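Local coordinates for protein 2,4-dihydroxyhept-2-ene-1,7-dioic acid aldolase (Kordia algicida OT-1, PDB 6BDE) that binds heme b and probably serves as a heme nitric oxide/oxygen (H-NOX) sensor in nitric oxide signalling, at residues L68-F74 with F142-N148; I5-L10 with E47-L52. The protein carries 1 engineered substitution. One frame throughout, in Å; residues are numbered along the deposited sequence.

Contact 1 of 2, residues L68-F74 with F142-N148; sequences LTYGEHF and FGLGLMN. Engineered in segment 68-74: Gly71 (natural residue Ala). With HEM (protoporphyrin IX containing Fe), chain B.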
ATOM      1  N   LEU A  68       0.953   6.428  -2.914  1.00 30.65           N
ATOM      2  CA  LEU A  68      -0.416   6.659  -2.461  1.00 28.97           C
ATOM      3  C   LEU A  68      -1.412   6.254  -3.540  1.00 30.25           C
ATOM      4  O   LEU A  68      -2.369   5.519  -3.275  1.00 28.85           O
ATOM      5  CB  LEU A  68      -0.600   8.127  -2.070  1.00 31.95           C
ATOM      6  CG  LEU A  68      -1.834   8.505  -1.242  1.00 36.93           C
ATOM      7  CD1 LEU A  68      -1.552   9.750  -0.416  1.00 49.26           C
ATOM      8  CD2 LEU A  68      -3.072   8.716  -2.110  1.00 34.87           C
ATOM      9  N   THR A  69      -1.197   6.732  -4.769  1.00 34.07           N
ATOM     10  CA  THR A  69      -2.082   6.374  -5.874  1.00 34.47           C
ATOM     11  C   THR A  69      -2.076   4.869  -6.117  1.00 35.68           C
ATOM     12  O   THR A  69      -3.127   4.269  -6.371  1.00 36.51           O
ATOM     13  CB  THR A  69      -1.667   7.126  -7.139  1.00 36.55           C
ATOM     14  OG1 THR A  69      -1.797   8.537  -6.921  1.00 37.30           O
ATOM     15  CG2 THR A  69      -2.541   6.721  -8.317  1.00 39.39           C
ATOM     16  N   TYR A  70      -0.902   4.240  -6.034  1.00 34.37           N
ATOM     17  CA  TYR A  70      -0.829   2.795  -6.223  1.00 33.46           C
ATOM     18  C   TYR A  70      -1.538   2.053  -5.096  1.00 35.63           C
ATOM     19  O   TYR A  70      -2.249   1.071  -5.345  1.00 34.55           O
ATOM     20  CB  TYR A  70       0.628   2.347  -6.327  1.00 32.89           C
ATOM     21  CG  TYR A  70       0.786   0.864  -6.568  1.00 36.47           C
ATOM     22  CD1 TYR A  70      -0.066   0.187  -7.432  1.00 39.53           C
ATOM     23  CD2 TYR A  70       1.784   0.138  -5.932  1.00 38.39           C
ATOM     24  CE1 TYR A  70       0.069  -1.168  -7.654  1.00 35.73           C
ATOM     25  CE2 TYR A  70       1.928  -1.219  -6.150  1.00 37.81           C
ATOM     26  CZ  TYR A  70       1.069  -1.865  -7.012  1.00 41.09           C
ATOM     27  OH  TYR A  70       1.205  -3.217  -7.234  1.00 39.59           O
ATOM     28  N   GLY A  71      -1.356   2.502  -3.853  1.00 37.07           N
ATOM     29  CA  GLY A  71      -2.031   1.857  -2.738  1.00 26.22           C
ATOM     30  C   GLY A  71      -3.542   1.918  -2.856  1.00 34.23           C
ATOM     31  O   GLY A  71      -4.241   0.958  -2.520  1.00 33.78           O
ATOM     32  N   GLU A  72      -4.068   3.046  -3.337  1.00 30.92           N
ATOM     33  CA  GLU A  72      -5.504   3.141  -3.572  1.00 32.09           C
ATOM     34  C   GLU A  72      -5.938   2.199  -4.688  1.00 39.42           C
ATOM     35  O   GLU A  72      -7.005   1.580  -4.603  1.00 40.39           O
ATOM     36  CB  GLU A  72      -5.888   4.584  -3.900  1.00 33.02           C
ATOM     37  CG  GLU A  72      -5.646   5.558  -2.760  1.00 32.05           C
ATOM     38  CD  GLU A  72      -6.338   6.890  -2.966  1.00 39.57           C
ATOM     39  OE1 GLU A  72      -6.683   7.214  -4.121  1.00 38.63           O
ATOM     40  OE2 GLU A  72      -6.539   7.613  -1.967  1.00 35.83           O
ATOM     41  N   HIS A  73      -5.119   2.070  -5.735  1.00 35.91           N
ATOM     42  CA  HIS A  73      -5.457   1.162  -6.826  1.00 41.71           C
ATOM     43  C   HIS A  73      -5.388  -0.292  -6.379  1.00 37.88           C
ATOM     44  O   HIS A  73      -6.189  -1.122  -6.825  1.00 46.21           O
ATOM     45  CB  HIS A  73      -4.526   1.397  -8.016  1.00 49.31           C
ATOM     46  CG  HIS A  73      -4.575   0.308  -9.043  1.00 58.29           C
ATOM     47  ND1 HIS A  73      -5.649   0.130  -9.888  1.00 58.36           N
ATOM     48  CD2 HIS A  73      -3.685  -0.663  -9.356  1.00 59.26           C
ATOM     49  CE1 HIS A  73      -5.417  -0.901 -10.680  1.00 58.77           C
ATOM     50  NE2 HIS A  73      -4.232  -1.401 -10.378  1.00 64.13           N
ATOM     51  N   PHE A  74      -4.439  -0.622  -5.499  1.00 36.88           N
ATOM     52  CA  PHE A  74      -4.285  -2.007  -5.071  1.00 37.64           C
ATOM     53  C   PHE A  74      -5.451  -2.489  -4.220  1.00 39.00           C
ATOM     54  O   PHE A  74      -5.671  -3.701  -4.126  1.00 43.60           O
ATOM     55  CB  PHE A  74      -2.974  -2.189  -4.302  1.00 33.93           C
ATOM     56  CG  PHE A  74      -2.556  -3.625  -4.158  1.00 37.04           C
ATOM     57  CD1 PHE A  74      -2.028  -4.318  -5.235  1.00 35.88           C
ATOM     58  CD2 PHE A  74      -2.703  -4.286  -2.950  1.00 41.68           C
ATOM     59  CE1 PHE A  74      -1.648  -5.641  -5.109  1.00 41.60           C
ATOM     60  CE2 PHE A  74      -2.324  -5.609  -2.816  1.00 45.13           C
ATOM     61  CZ  PHE A  74      -1.796  -6.287  -3.897  1.00 43.07           C
ATOM     62  N   PHE A 142       1.937   3.661   0.533  1.00 27.03           N
ATOM     63  CA  PHE A 142       1.198   2.537  -0.030  1.00 28.30           C
ATOM     64  C   PHE A 142       0.130   2.059   0.943  1.00 29.91           C
ATOM     65  O   PHE A 142      -1.016   1.809   0.549  1.00 28.74           O
ATOM     66  CB  PHE A 142       2.158   1.401  -0.386  1.00 31.98           C
ATOM     67  CG  PHE A 142       1.486   0.205  -1.004  1.00 30.56           C
ATOM     68  CD1 PHE A 142       1.068   0.231  -2.324  1.00 33.05           C
ATOM     69  CD2 PHE A 142       1.282  -0.949  -0.265  1.00 30.90           C
ATOM     70  CE1 PHE A 142       0.451  -0.870  -2.895  1.00 35.93           C
ATOM     71  CE2 PHE A 142       0.668  -2.053  -0.829  1.00 31.45           C
ATOM     72  CZ  PHE A 142       0.251  -2.013  -2.145  1.00 37.48           C
ATOM     73  N   GLY A 143       0.484   1.939   2.225  1.00 28.01           N
ATOM     74  CA  GLY A 143      -0.506   1.602   3.229  1.00 28.27           C
ATOM     75  C   GLY A 143      -1.526   2.700   3.448  1.00 27.00           C
ATOM     76  O   GLY A 143      -2.694   2.416   3.722  1.00 27.89           O
ATOM     77  N   LEU A 144      -1.106   3.963   3.329  1.00 27.95           N
ATOM     78  CA  LEU A 144      -2.047   5.070   3.468  1.00 28.23           C
ATOM     79  C   LEU A 144      -3.115   5.018   2.384  1.00 27.34           C
ATOM     80  O   LEU A 144      -4.296   5.261   2.657  1.00 28.04           O
ATOM     81  CB  LEU A 144      -1.299   6.405   3.424  1.00 25.26           C
ATOM     82  CG  LEU A 144      -2.150   7.679   3.399  1.00 27.11           C
ATOM     83  CD1 LEU A 144      -3.064   7.752   4.612  1.00 28.53           C
ATOM     84  CD2 LEU A 144      -1.264   8.912   3.324  1.00 29.03           C
ATOM     85  N   GLY A 145      -2.720   4.696   1.151  1.00 29.30           N
ATOM     86  CA  GLY A 145      -3.699   4.572   0.084  1.00 28.55           C
ATOM     87  C   GLY A 145      -4.667   3.427   0.315  1.00 29.65           C
ATOM     88  O   GLY A 145      -5.854   3.532  -0.003  1.00 30.14           O
ATOM     89  N   LEU A 146      -4.173   2.318   0.871  1.00 28.76           N
ATOM     90  CA  LEU A 146      -5.059   1.214   1.221  1.00 32.26           C
ATOM     91  C   LEU A 146      -5.994   1.601   2.360  1.00 34.18           C
ATOM     92  O   LEU A 146      -7.158   1.183   2.386  1.00 31.86           O
ATOM     93  CB  LEU A 146      -4.237  -0.021   1.595  1.00 31.41           C
ATOM     94  CG  LEU A 146      -3.519  -0.734   0.446  1.00 26.92           C
ATOM     95  CD1 LEU A 146      -2.434  -1.656   0.976  1.00 28.89           C
ATOM     96  CD2 LEU A 146      -4.510  -1.511  -0.403  1.00 34.66           C
ATOM     97  N   MET A 147      -5.502   2.400   3.312  1.00 30.72           N
ATOM     98  CA  MET A 147      -6.356   2.872   4.397  1.00 27.18           C
ATOM     99  C   MET A 147      -7.431   3.820   3.880  1.00 27.10           C
ATOM    100  O   MET A 147      -8.583   3.761   4.325  1.00 32.20           O
ATOM    101  CB  MET A 147      -5.516   3.559   5.472  1.00 30.40           C
ATOM    102  CG  MET A 147      -4.617   2.634   6.277  1.00 29.00           C
ATOM    103  SD  MET A 147      -3.712   3.568   7.525  1.00 32.74           S
ATOM    104  CE  MET A 147      -2.677   2.299   8.247  1.00 27.67           C
ATOM    105  N   ASN A 148      -7.067   4.709   2.950  1.00 29.71           N
ATOM    106  CA  ASN A 148      -8.044   5.622   2.362  1.00 33.25           C
ATOM    107  C   ASN A 148      -9.211   4.858   1.749  1.00 36.56           C
ATOM    108  O   ASN A 148     -10.380   5.196   1.971  1.00 36.09           O
ATOM    109  CB  ASN A 148      -7.375   6.499   1.301  1.00 30.68           C
ATOM    110  CG  ASN A 148      -6.506   7.587   1.899  1.00 32.82           C
ATOM    111  OD1 ASN A 148      -6.539   7.836   3.104  1.00 36.30           O
ATOM    112  ND2 ASN A 148      -5.723   8.247   1.052  1.00 32.88           N
TER
HETATM  113  CHA HEM B 201       2.475  -5.693   1.224  1.00 38.91           C
HETATM  114  CHB HEM B 201      -1.993  -8.694   0.512  1.00 36.41           C
HETATM  115  CHC HEM B 201      -4.870  -5.185   3.641  1.00 37.90           C
HETATM  116  CHD HEM B 201      -0.446  -2.038   4.152  1.00 31.59           C
HETATM  117  C1A HEM B 201       1.132  -6.700   0.932  1.00 35.01           C
HETATM  118  C2A HEM B 201       1.469  -7.595  -0.111  1.00 39.84           C
HETATM  119  C3A HEM B 201       0.367  -8.331  -0.280  1.00 38.67           C
HETATM  120  C4A HEM B 201      -0.547  -7.821   0.664  1.00 36.53           C
HETATM  121  CMA HEM B 201       0.149  -9.473  -1.270  1.00 39.23           C
HETATM  122  CAA HEM B 201       2.798  -7.718  -0.855  1.00 32.68           C
HETATM  123  CBA HEM B 201       3.681  -8.702  -0.081  1.00 36.99           C
HETATM  124  CGA HEM B 201       4.981  -8.990  -0.827  1.00 38.82           C
HETATM  125  O1A HEM B 201       5.735  -9.921  -0.436  1.00 40.13           O
HETATM  126  O2A HEM B 201       5.302  -8.303  -1.833  1.00 40.66           O
HETATM  127  C1B HEM B 201      -3.083  -7.783   1.361  1.00 36.52           C
HETATM  128  C2B HEM B 201      -4.586  -8.084   1.205  1.00 36.40           C
HETATM  129  C3B HEM B 201      -5.265  -7.145   2.037  1.00 39.00           C
HETATM  130  C4B HEM B 201      -4.171  -6.328   2.659  1.00 35.51           C
HETATM  131  CMB HEM B 201      -5.212  -9.179   0.341  1.00 46.72           C
HETATM  132  CAB HEM B 201      -6.764  -7.000   2.273  1.00 38.06           C
HETATM  133  CBB HEM B 201      -7.475  -8.014   2.720  1.00 53.14           C
HETATM  134  C1C HEM B 201      -3.584  -4.076   3.864  1.00 34.91           C
HETATM  135  C2C HEM B 201      -4.070  -2.844   4.355  1.00 32.73           C
HETATM  136  C3C HEM B 201      -2.975  -2.075   4.479  1.00 33.14           C
HETATM  137  C4C HEM B 201      -1.911  -2.895   4.060  1.00 31.83           C
HETATM  138  CMC HEM B 201      -5.515  -2.472   4.679  1.00 35.05           C
HETATM  139  CAC HEM B 201      -2.898  -0.635   4.977  1.00 43.12           C
HETATM  140  CBC HEM B 201      -2.474  -0.391   6.198  1.00 46.74           C
HETATM  141  C1D HEM B 201       0.589  -3.007   3.260  1.00 30.76           C
HETATM  142  C2D HEM B 201       1.846  -2.230   2.949  1.00 29.79           C
HETATM  143  C3D HEM B 201       2.646  -3.126   2.190  1.00 27.82           C
HETATM  144  C4D HEM B 201       1.830  -4.430   2.063  1.00 30.76           C
HETATM  145  CMD HEM B 201       2.199  -0.805   3.368  1.00 30.63           C
HETATM  146  CAD HEM B 201       4.037  -2.845   1.620  1.00 30.61           C
HETATM  147  CBD HEM B 201       5.080  -3.773   2.234  1.00 32.71           C
HETATM  148  CGD HEM B 201       5.777  -3.049   3.380  1.00 32.24           C
HETATM  149  O1D HEM B 201       5.293  -1.974   3.823  1.00 30.69           O
HETATM  150  O2D HEM B 201       6.826  -3.532   3.879  1.00 30.75           O
HETATM  151  NA  HEM B 201      -0.169  -6.719   1.447  1.00 35.39           N
HETATM  152  NB  HEM B 201      -2.760  -6.572   2.259  1.00 37.45           N
HETATM  153  NC  HEM B 201      -2.217  -4.179   3.582  1.00 33.52           N
HETATM  154  ND  HEM B 201       0.422  -4.373   2.693  1.00 32.89           N
HETATM  155 FE   HEM B 201      -1.067  -5.715   2.956  1.00 33.46          FE
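Phe142 stands between helix 63-81 and the heme, touching both. With CG anti to the backbone N (chi1 -179°) the ring turns back to the other helix, where CE1 comes 3.5 Å from Tyr70 CD2, and CZ lies 3.8 Å from Phe74 CG. Both pairs meet obliquely, their planes turned by roughly half a right angle, which makes an aromatic cluster without stacking. Pyrrole carbon C2D of the heme lies in plane at the ring's edge, 3.5 Å from Phe142 CD2. Farther back, the carbonyl O of Phe142 accepts a CA-H...O contact from Gly71 CA at 3.4 Å; Gly71 is engineered, the natural residue being alanine. Leu144 meets Leu68 methyl to methyl through CD2 and CD1, and also touches Ile160 and Leu162 of strand 158-164.

Gly145 sits opposite Gly71, their CA atoms 4.3 Å apart, where the short axes approach to 6.5 Å at a crossing angle of -45°. The close crossing, between the engineered Gly71 and the native Gly145, joins the helical part of the H-NOX fold to helix 140-153, which packs against the sheet. A CB at Gly145 would run into Leu68 O and Glu72 N, so the bare backbone there permits the close approach. Leu146 splits its branches: CD2 rests on Gly71 O, whereas CD1 presses on heme C4C at 3.4 Å. Asn148 ND2 then donates in its own amide plane to the anti lone pair of Glu72 OE2, at 3.2 Å, its carboxamide turned well away from the carboxylate plane.

Contact 2 of 2, residues I5-L10 with E47-L52; sequences IFTEFL and EMLQLL. With HEM (protoporphyrin IX containing Fe), chain B.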
ATOM      1  N   ILE A   5       2.728  -7.364  -6.973  1.00 44.93           N
ATOM      2  CA  ILE A   5       2.971  -5.952  -6.699  1.00 41.04           C
ATOM      3  C   ILE A   5       3.653  -5.290  -7.888  1.00 43.29           C
ATOM      4  O   ILE A   5       3.369  -4.133  -8.218  1.00 44.33           O
ATOM      5  CB  ILE A   5       3.796  -5.797  -5.409  1.00 37.47           C
ATOM      6  CG1 ILE A   5       3.154  -6.592  -4.273  1.00 38.82           C
ATOM      7  CG2 ILE A   5       3.917  -4.332  -5.024  1.00 37.99           C
ATOM      8  CD1 ILE A   5       1.757  -6.128  -3.924  1.00 41.62           C
ATOM      9  N   PHE A   6       4.555  -6.013  -8.558  1.00 42.27           N
ATOM     10  CA  PHE A   6       5.241  -5.455  -9.719  1.00 45.55           C
ATOM     11  C   PHE A   6       4.299  -5.331 -10.911  1.00 47.85           C
ATOM     12  O   PHE A   6       4.262  -4.292 -11.579  1.00 47.51           O
ATOM     13  CB  PHE A   6       6.447  -6.323 -10.083  1.00 47.33           C
ATOM     14  CG  PHE A   6       7.626  -6.142  -9.170  1.00 42.60           C
ATOM     15  CD1 PHE A   6       8.545  -5.129  -9.393  1.00 43.12           C
ATOM     16  CD2 PHE A   6       7.822  -6.993  -8.095  1.00 43.89           C
ATOM     17  CE1 PHE A   6       9.634  -4.965  -8.556  1.00 40.42           C
ATOM     18  CE2 PHE A   6       8.909  -6.835  -7.255  1.00 43.66           C
ATOM     19  CZ  PHE A   6       9.815  -5.819  -7.486  1.00 43.32           C
ATOM     20  N   THR A   7       3.526  -6.385 -11.189  1.00 48.79           N
ATOM     21  CA  THR A   7       2.677  -6.389 -12.377  1.00 54.05           C
ATOM     22  C   THR A   7       1.584  -5.330 -12.288  1.00 55.87           C
ATOM     23  O   THR A   7       1.321  -4.615 -13.262  1.00 57.00           O
ATOM     24  CB  THR A   7       2.064  -7.775 -12.582  1.00 54.03           C
ATOM     25  OG1 THR A   7       1.290  -8.135 -11.431  1.00 54.99           O
ATOM     26  CG2 THR A   7       3.157  -8.814 -12.801  1.00 60.42           C
ATOM     27  N   GLU A   8       0.933  -5.216 -11.127  1.00 56.49           N
ATOM     28  CA  GLU A   8      -0.109  -4.207 -10.963  1.00 53.49           C
ATOM     29  C   GLU A   8       0.466  -2.797 -10.992  1.00 48.73           C
ATOM     30  O   GLU A   8      -0.202  -1.868 -11.459  1.00 47.20           O
ATOM     31  CB  GLU A   8      -0.870  -4.439  -9.658  1.00 52.43           C
ATOM     32  CG  GLU A   8      -1.688  -5.722  -9.630  1.00 52.66           C
ATOM     33  CD  GLU A   8      -2.905  -5.666 -10.533  1.00 62.00           C
ATOM     34  OE1 GLU A   8      -3.341  -4.548 -10.882  1.00 57.55           O
ATOM     35  OE2 GLU A   8      -3.429  -6.741 -10.893  1.00 60.58           O
ATOM     36  N   PHE A   9       1.695  -2.621 -10.502  1.00 46.27           N
ATOM     37  CA  PHE A   9       2.319  -1.301 -10.510  1.00 42.27           C
ATOM     38  C   PHE A   9       2.625  -0.850 -11.932  1.00 46.97           C
ATOM     39  O   PHE A   9       2.261   0.262 -12.332  1.00 45.36           O
ATOM     40  CB  PHE A   9       3.591  -1.319  -9.661  1.00 36.13           C
ATOM     41  CG  PHE A   9       4.449  -0.094  -9.819  1.00 39.61           C
ATOM     42  CD1 PHE A   9       4.069   1.113  -9.255  1.00 37.27           C
ATOM     43  CD2 PHE A   9       5.640  -0.153 -10.524  1.00 34.74           C
ATOM     44  CE1 PHE A   9       4.859   2.241  -9.397  1.00 42.93           C
ATOM     45  CE2 PHE A   9       6.433   0.972 -10.671  1.00 45.25           C
ATOM     46  CZ  PHE A   9       6.043   2.170 -10.105  1.00 40.23           C
ATOM     47  N   LEU A  10       3.290  -1.704 -12.713  1.00 43.54           N
ATOM     48  CA  LEU A  10       3.615  -1.335 -14.086  1.00 48.43           C
ATOM     49  C   LEU A  10       2.363  -1.201 -14.943  1.00 50.46           C
ATOM     50  O   LEU A  10       2.353  -0.423 -15.903  1.00 51.95           O
ATOM     51  CB  LEU A  10       4.579  -2.354 -14.689  1.00 52.82           C
ATOM     52  CG  LEU A  10       5.920  -2.489 -13.961  1.00 47.76           C
ATOM     53  CD1 LEU A  10       6.766  -3.585 -14.589  1.00 55.47           C
ATOM     54  CD2 LEU A  10       6.667  -1.160 -13.954  1.00 53.05           C
ATOM     55  N   GLU A  47      14.530  -3.797  -6.682  1.00 39.85           N
ATOM     56  CA  GLU A  47      14.039  -3.606  -8.041  1.00 41.65           C
ATOM     57  C   GLU A  47      12.898  -2.596  -8.067  1.00 42.84           C
ATOM     58  O   GLU A  47      12.882  -1.679  -8.897  1.00 40.17           O
ATOM     59  CB  GLU A  47      13.590  -4.945  -8.624  1.00 42.25           C
ATOM     60  CG  GLU A  47      14.709  -5.765  -9.242  1.00 49.12           C
ATOM     61  CD  GLU A  47      14.187  -6.815 -10.197  1.00 53.66           C
ATOM     62  OE1 GLU A  47      13.115  -6.583 -10.793  1.00 55.13           O
ATOM     63  OE2 GLU A  47      14.845  -7.864 -10.362  1.00 55.47           O
ATOM     64  N   MET A  48      11.934  -2.747  -7.153  1.00 38.56           N
ATOM     65  CA  MET A  48      10.806  -1.821  -7.093  1.00 37.76           C
ATOM     66  C   MET A  48      11.260  -0.421  -6.698  1.00 35.00           C
ATOM     67  O   MET A  48      10.736   0.574  -7.213  1.00 37.16           O
ATOM     68  CB  MET A  48       9.757  -2.347  -6.112  1.00 39.46           C
ATOM     69  CG  MET A  48       8.624  -1.378  -5.807  1.00 33.67           C
ATOM     70  SD  MET A  48       7.744  -0.831  -7.283  1.00 38.26           S
ATOM     71  CE  MET A  48       6.756  -2.279  -7.644  1.00 35.94           C
ATOM     72  N   LEU A  49      12.232  -0.323  -5.787  1.00 37.82           N
ATOM     73  CA  LEU A  49      12.746   0.986  -5.395  1.00 36.79           C
ATOM     74  C   LEU A  49      13.371   1.709  -6.580  1.00 37.90           C
ATOM     75  O   LEU A  49      13.219   2.927  -6.726  1.00 36.67           O
ATOM     76  CB  LEU A  49      13.757   0.833  -4.258  1.00 36.11           C
ATOM     77  CG  LEU A  49      14.330   2.127  -3.678  1.00 37.70           C
ATOM     78  CD1 LEU A  49      13.218   3.025  -3.162  1.00 38.86           C
ATOM     79  CD2 LEU A  49      15.334   1.825  -2.575  1.00 45.50           C
ATOM     80  N   GLN A  50      14.078   0.972  -7.443  1.00 35.87           N
ATOM     81  CA  GLN A  50      14.619   1.568  -8.660  1.00 39.16           C
ATOM     82  C   GLN A  50      13.501   2.064  -9.567  1.00 41.36           C
ATOM     83  O   GLN A  50      13.575   3.168 -10.119  1.00 43.64           O
ATOM     84  CB  GLN A  50      15.492   0.554  -9.401  1.00 46.83           C
ATOM     85  CG  GLN A  50      16.821   0.254  -8.739  1.00 48.06           C
ATOM     86  CD  GLN A  50      17.698  -0.639  -9.597  1.00 51.67           C
ATOM     87  OE1 GLN A  50      18.266  -0.195 -10.594  1.00 53.40           O
ATOM     88  NE2 GLN A  50      17.805  -1.907  -9.214  1.00 53.21           N
ATOM     89  N   LEU A  51      12.456   1.250  -9.738  1.00 39.13           N
ATOM     90  CA  LEU A  51      11.338   1.644 -10.588  1.00 40.51           C
ATOM     91  C   LEU A  51      10.648   2.890 -10.050  1.00 41.90           C
ATOM     92  O   LEU A  51      10.253   3.772 -10.821  1.00 40.60           O
ATOM     93  CB  LEU A  51      10.342   0.490 -10.710  1.00 39.09           C
ATOM     94  CG  LEU A  51      10.847  -0.787 -11.387  1.00 46.94           C
ATOM     95  CD1 LEU A  51       9.800  -1.887 -11.301  1.00 48.93           C
ATOM     96  CD2 LEU A  51      11.227  -0.518 -12.834  1.00 45.50           C
ATOM     97  N   LEU A  52      10.504   2.986  -8.727  1.00 36.46           N
ATOM     98  CA  LEU A  52       9.849   4.147  -8.135  1.00 35.07           C
ATOM     99  C   LEU A  52      10.717   5.393  -8.250  1.00 38.43           C
ATOM    100  O   LEU A  52      10.220   6.472  -8.589  1.00 35.65           O
ATOM    101  CB  LEU A  52       9.503   3.868  -6.672  1.00 32.14           C
ATOM    102  CG  LEU A  52       8.412   2.829  -6.410  1.00 32.98           C
ATOM    103  CD1 LEU A  52       8.469   2.343  -4.971  1.00 35.68           C
ATOM    104  CD2 LEU A  52       7.039   3.400  -6.732  1.00 33.05           C
TER
HETATM  105  CHA HEM B 201       2.475  -5.693   1.224  1.00 38.91           C
HETATM  106  CHB HEM B 201      -1.993  -8.694   0.512  1.00 36.41           C
HETATM  107  CHC HEM B 201      -4.870  -5.185   3.641  1.00 37.90           C
HETATM  108  CHD HEM B 201      -0.446  -2.038   4.152  1.00 31.59           C
HETATM  109  C1A HEM B 201       1.132  -6.700   0.932  1.00 35.01           C
HETATM  110  C2A HEM B 201       1.469  -7.595  -0.111  1.00 39.84           C
HETATM  111  C3A HEM B 201       0.367  -8.331  -0.280  1.00 38.67           C
HETATM  112  C4A HEM B 201      -0.547  -7.821   0.664  1.00 36.53           C
HETATM  113  CMA HEM B 201       0.149  -9.473  -1.270  1.00 39.23           C
HETATM  114  CAA HEM B 201       2.798  -7.718  -0.855  1.00 32.68           C
HETATM  115  CBA HEM B 201       3.681  -8.702  -0.081  1.00 36.99           C
HETATM  116  CGA HEM B 201       4.981  -8.990  -0.827  1.00 38.82           C
HETATM  117  O1A HEM B 201       5.735  -9.921  -0.436  1.00 40.13           O
HETATM  118  O2A HEM B 201       5.302  -8.303  -1.833  1.00 40.66           O
HETATM  119  C1B HEM B 201      -3.083  -7.783   1.361  1.00 36.52           C
HETATM  120  C2B HEM B 201      -4.586  -8.084   1.205  1.00 36.40           C
HETATM  121  C3B HEM B 201      -5.265  -7.145   2.037  1.00 39.00           C
HETATM  122  C4B HEM B 201      -4.171  -6.328   2.659  1.00 35.51           C
HETATM  123  CMB HEM B 201      -5.212  -9.179   0.341  1.00 46.72           C
HETATM  124  CAB HEM B 201      -6.764  -7.000   2.273  1.00 38.06           C
HETATM  125  CBB HEM B 201      -7.475  -8.014   2.720  1.00 53.14           C
HETATM  126  C1C HEM B 201      -3.584  -4.076   3.864  1.00 34.91           C
HETATM  127  C2C HEM B 201      -4.070  -2.844   4.355  1.00 32.73           C
HETATM  128  C3C HEM B 201      -2.975  -2.075   4.479  1.00 33.14           C
HETATM  129  C4C HEM B 201      -1.911  -2.895   4.060  1.00 31.83           C
HETATM  130  CMC HEM B 201      -5.515  -2.472   4.679  1.00 35.05           C
HETATM  131  CAC HEM B 201      -2.898  -0.635   4.977  1.00 43.12           C
HETATM  132  CBC HEM B 201      -2.474  -0.391   6.198  1.00 46.74           C
HETATM  133  C1D HEM B 201       0.589  -3.007   3.260  1.00 30.76           C
HETATM  134  C2D HEM B 201       1.846  -2.230   2.949  1.00 29.79           C
HETATM  135  C3D HEM B 201       2.646  -3.126   2.190  1.00 27.82           C
HETATM  136  C4D HEM B 201       1.830  -4.430   2.063  1.00 30.76           C
HETATM  137  CMD HEM B 201       2.199  -0.805   3.368  1.00 30.63           C
HETATM  138  CAD HEM B 201       4.037  -2.845   1.620  1.00 30.61           C
HETATM  139  CBD HEM B 201       5.080  -3.773   2.234  1.00 32.71           C
HETATM  140  CGD HEM B 201       5.777  -3.049   3.380  1.00 32.24           C
HETATM  141  O1D HEM B 201       5.293  -1.974   3.823  1.00 30.69           O
HETATM  142  O2D HEM B 201       6.826  -3.532   3.879  1.00 30.75           O
HETATM  143  NA  HEM B 201      -0.169  -6.719   1.447  1.00 35.39           N
HETATM  144  NB  HEM B 201      -2.760  -6.572   2.259  1.00 37.45           N
HETATM  145  NC  HEM B 201      -2.217  -4.179   3.582  1.00 33.52           N
HETATM  146  ND  HEM B 201       0.422  -4.373   2.693  1.00 32.89           N
HETATM  147 FE   HEM B 201      -1.067  -5.715   2.956  1.00 33.46          FE
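Phe6, Met48 and Phe9 lose the most surface in this contact, and the methionine is held between the two rings. A chi1 of 172° sends the Met48 chain out opposite its own N; it then bends at both chi2 and chi3, which brings SD over Phe9 and swings CE toward Phe6. The SD lies over one face of Phe9, 4.1 Å from the ring centroid and 18° off the normal, a Met-aromatic contact offset toward the rim. The terminal CE meets Phe6 instead, as an off-centre CH-pi contact 4.2 Å from that centroid, and also reaches Phe9 CD2.

Phe6 and Met48 lie side by side, pointing opposite ways: Phe6 CE1 comes 3.6 Å from Met48 CB, with the backbone N of Met48 near the ring plane at the edge. Leu51 CD1 lies in plane at the same ring's edge, 4.0 Å from Phe6 CD1. Beyond the two segments, Tyr37 stacks on Phe6 and its hydroxyl hydrogen-bonds Glu47 OE1.

Phe9 also meets Leu52 CD2 at 3.6 Å through CE1, and Leu51 CB through CE2. Were Phe9 an alanine, the Met48 sulfur would probably lose its aromatic face and a gap would open beside Leu52 CD2.

No hydrogen bond crosses between the segments. Their short axes run 12° from parallel and 11.5 Å apart, a spacing filled by these bulky side chains. On the heme side, Ile5 CD1 packs 3.6 Å from CAA of a propionate arm. Such apolar packing of near-parallel helices belongs to the N-terminal helical part of the H-NOX fold, here bordering the heme pocket.

From the N terminus, helix 3-17 is met first; contact 2 closes a 36-residue connection, with helix but no strand, when helix 45-59 returns beside it. Helix 63-81 follows directly and opens contact 1, which closes 67 residues later at helix 140-153, after further helices and the first strands. The contacts are therefore in series, neither nested nor crossed, with centres about 14 Å apart. They touch where Tyr70 OH approaches Ile5 O, a weak and somewhat doubtful hydrogen bond. Contact 2 ties N-terminal helices together, contact 1 links them toward the sheet side, and both touch the heme, whose iron has His104 as axial ligand.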